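Local structure of tRNA-splicing endonuclease (Sulfolobus tokodaii, 2CV8) at the interface of chains A and B. The protein removes introns from precursor tRNA by cleaving at both splice sites, leaving 2',3'-cyclic phosphate and 5'-hydroxyl ends. Sequence-based numbering; all coordinates share one arbitrary frame. Chains: chain A/B, tRNA-splicing endonuclease.

The interface of chains A and B. Residues chain A 141-142, 144-145, 177; chain B 135, 162, 171, 173.
The backbone carbonyl O of B:Glu135 accepts a hydrogen bond from the backbone N of A:Asn142 at 2.8 Å. The donor lies in the carbonyl plane, but the angle at the hydrogen is 119°, so the bond is markedly bent. The side chains of A:Asn142 and B:Glu135 run side by side and point the same way. Their amide and carboxylate planes are turned 66° apart; with the amide N-H directed away from OE2, their proximity does not amount to a hydrogen bond.

A:Leu145 carries much of the apolar contact. Its two methyls reach over the B:Arg171 chain at about a right angle, CD1 lying 3.5 Å from the B:Arg171 CD methylene. The CD2 methyl also meets B:Ile162 CD1 at 3.8 Å and B:Ile173 CG2 at 4.0 Å. Further apolar contacts join B:Ile162 CD1 to A:Ser141 CB, and the end methyl CD1 of B:Ile173 to the CG2 branch of A:Ile144 at 3.9 Å, these two isoleucine side chains crossing at about a right angle.

B:Arg171 is extended from CG to NE, and its methylenes run across both the A:Leu145 methyls and the edge of the A:Trp177 indole. Its CG lies at the indole edge, in the ring plane, 3.5 Å from NE1. The guanidinium and ring planes are 49° apart, which is not a stack, and the close approach of the two nitrogens NH1 and NE1 pairs donors and is doubtful. An alanine here would probably leave the A:Leu145 methyls and the A:Trp177 edge without the methylenes that cover them, opening a gap.

The patch is part of a two-fold symmetric interface, so each contact recurs with the chains exchanged; helix 141-144 and the loop after it in chain A meet the B:Glu135 loop and strands 157-163 and 170-178 of chain B. A:Trp177 and B:Ile173 form an antiparallel bridge between the two 170-178 strands. The patch centre lies about 10 Å from the predicted active-site residue A:Lys156, within the dimer from which the homotetramer is probably built.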
loop_
_atom_site.group_PDB
_atom_site.type_symbol
_atom_site.label_atom_id
_atom_site.label_comp_id
_atom_site.label_asym_id
_atom_site.label_seq_id
_atom_site.Cartn_x
_atom_site.Cartn_y
_atom_site.Cartn_z
ATOM N N SER A 141 0.689 3.177 8.505
ATOM C CA SER A 141 -0.108 2.082 7.984
ATOM C C SER A 141 -1.563 2.218 8.433
ATOM O O SER A 141 -2.477 1.853 7.699
ATOM C CB SER A 141 0.479 0.754 8.471
ATOM O OG SER A 141 1.899 0.768 8.403
ATOM N N ASN A 142 -1.772 2.754 9.636
ATOM C CA ASN A 142 -3.121 2.922 10.173
ATOM C C ASN A 142 -3.704 4.289 9.832
ATOM O O ASN A 142 -4.830 4.601 10.215
ATOM C CB ASN A 142 -3.134 2.703 11.695
ATOM C CG ASN A 142 -4.287 1.801 12.150
ATOM O OD1 ASN A 142 -5.460 2.172 12.071
ATOM N ND2 ASN A 142 -3.950 0.607 12.625
ATOM N N ILE A 144 -3.498 5.170 6.656
ATOM C CA ILE A 144 -3.991 4.673 5.384
ATOM C C ILE A 144 -5.358 4.016 5.593
ATOM O O ILE A 144 -6.390 4.683 5.515
ATOM C CB ILE A 144 -3.017 3.628 4.821
ATOM C CG1 ILE A 144 -1.699 4.305 4.446
ATOM C CG2 ILE A 144 -3.641 2.905 3.655
ATOM C CD1 ILE A 144 -0.620 3.344 4.001
ATOM N N LEU A 145 -5.361 2.711 5.868
ATOM C CA LEU A 145 -6.609 1.992 6.086
ATOM C C LEU A 145 -7.409 2.785 7.110
ATOM O O LEU A 145 -8.633 2.669 7.189
ATOM C CB LEU A 145 -6.337 0.562 6.585
ATOM C CG LEU A 145 -5.710 0.305 7.960
ATOM C CD1 LEU A 145 -6.740 0.510 9.059
ATOM C CD2 LEU A 145 -5.191 -1.121 8.017
ATOM N N TRP A 177 -9.001 -2.578 1.446
ATOM C CA TRP A 177 -8.941 -3.253 2.729
ATOM C C TRP A 177 -9.373 -4.695 2.402
ATOM O O TRP A 177 -10.517 -4.943 2.017
ATOM C CB TRP A 177 -9.921 -2.594 3.702
ATOM C CG TRP A 177 -9.881 -3.133 5.106
ATOM C CD1 TRP A 177 -8.889 -2.957 6.026
ATOM C CD2 TRP A 177 -10.886 -3.929 5.749
ATOM N NE1 TRP A 177 -9.212 -3.592 7.203
ATOM C CE2 TRP A 177 -10.431 -4.198 7.059
ATOM C CE3 TRP A 177 -12.127 -4.444 5.342
ATOM C CZ2 TRP A 177 -11.171 -4.956 7.968
ATOM C CZ3 TRP A 177 -12.863 -5.198 6.244
ATOM C CH2 TRP A 177 -12.382 -5.446 7.544
ATOM N N GLU B 135 1.063 -1.771 12.031
ATOM C CA GLU B 135 0.044 -0.762 11.758
ATOM C C GLU B 135 0.488 0.668 12.020
ATOM O O GLU B 135 0.105 1.589 11.293
ATOM C CB GLU B 135 -1.227 -1.056 12.558
ATOM C CG GLU B 135 -1.053 -0.990 14.071
ATOM C CD GLU B 135 -2.329 -1.341 14.831
ATOM O OE1 GLU B 135 -2.277 -1.397 16.079
ATOM O OE2 GLU B 135 -3.377 -1.556 14.181
ATOM N N ILE B 162 -0.988 -5.832 7.844
ATOM C CA ILE B 162 -0.864 -4.930 8.983
ATOM C C ILE B 162 -1.323 -5.563 10.293
ATOM O O ILE B 162 -2.503 -5.863 10.482
ATOM C CB ILE B 162 -1.622 -3.634 8.701
ATOM C CG1 ILE B 162 -0.997 -2.963 7.471
ATOM C CG2 ILE B 162 -1.564 -2.723 9.906
ATOM C CD1 ILE B 162 -1.568 -1.608 7.125
ATOM N N ARG B 171 -5.084 -6.728 9.583
ATOM C CA ARG B 171 -5.818 -6.080 8.504
ATOM C C ARG B 171 -4.997 -6.246 7.236
ATOM O O ARG B 171 -3.831 -5.845 7.174
ATOM C CB ARG B 171 -6.026 -4.589 8.802
ATOM C CG ARG B 171 -7.094 -4.275 9.845
ATOM C CD ARG B 171 -7.098 -2.785 10.177
ATOM N NE ARG B 171 -8.164 -2.403 11.100
ATOM C CZ ARG B 171 -9.457 -2.353 10.786
ATOM N NH1 ARG B 171 -9.862 -2.660 9.560
ATOM N NH2 ARG B 171 -10.347 -1.985 11.699
ATOM N N ILE B 173 -4.393 -5.332 3.345
ATOM C CA ILE B 173 -4.725 -4.328 2.356
ATOM C C ILE B 173 -3.822 -4.553 1.162
ATOM O O ILE B 173 -2.597 -4.575 1.278
ATOM C CB ILE B 173 -4.575 -2.870 2.917
ATOM C CG1 ILE B 173 -3.153 -2.347 2.726
ATOM C CG2 ILE B 173 -4.907 -2.848 4.413
ATOM C CD1 ILE B 173 -3.028 -0.841 2.940
#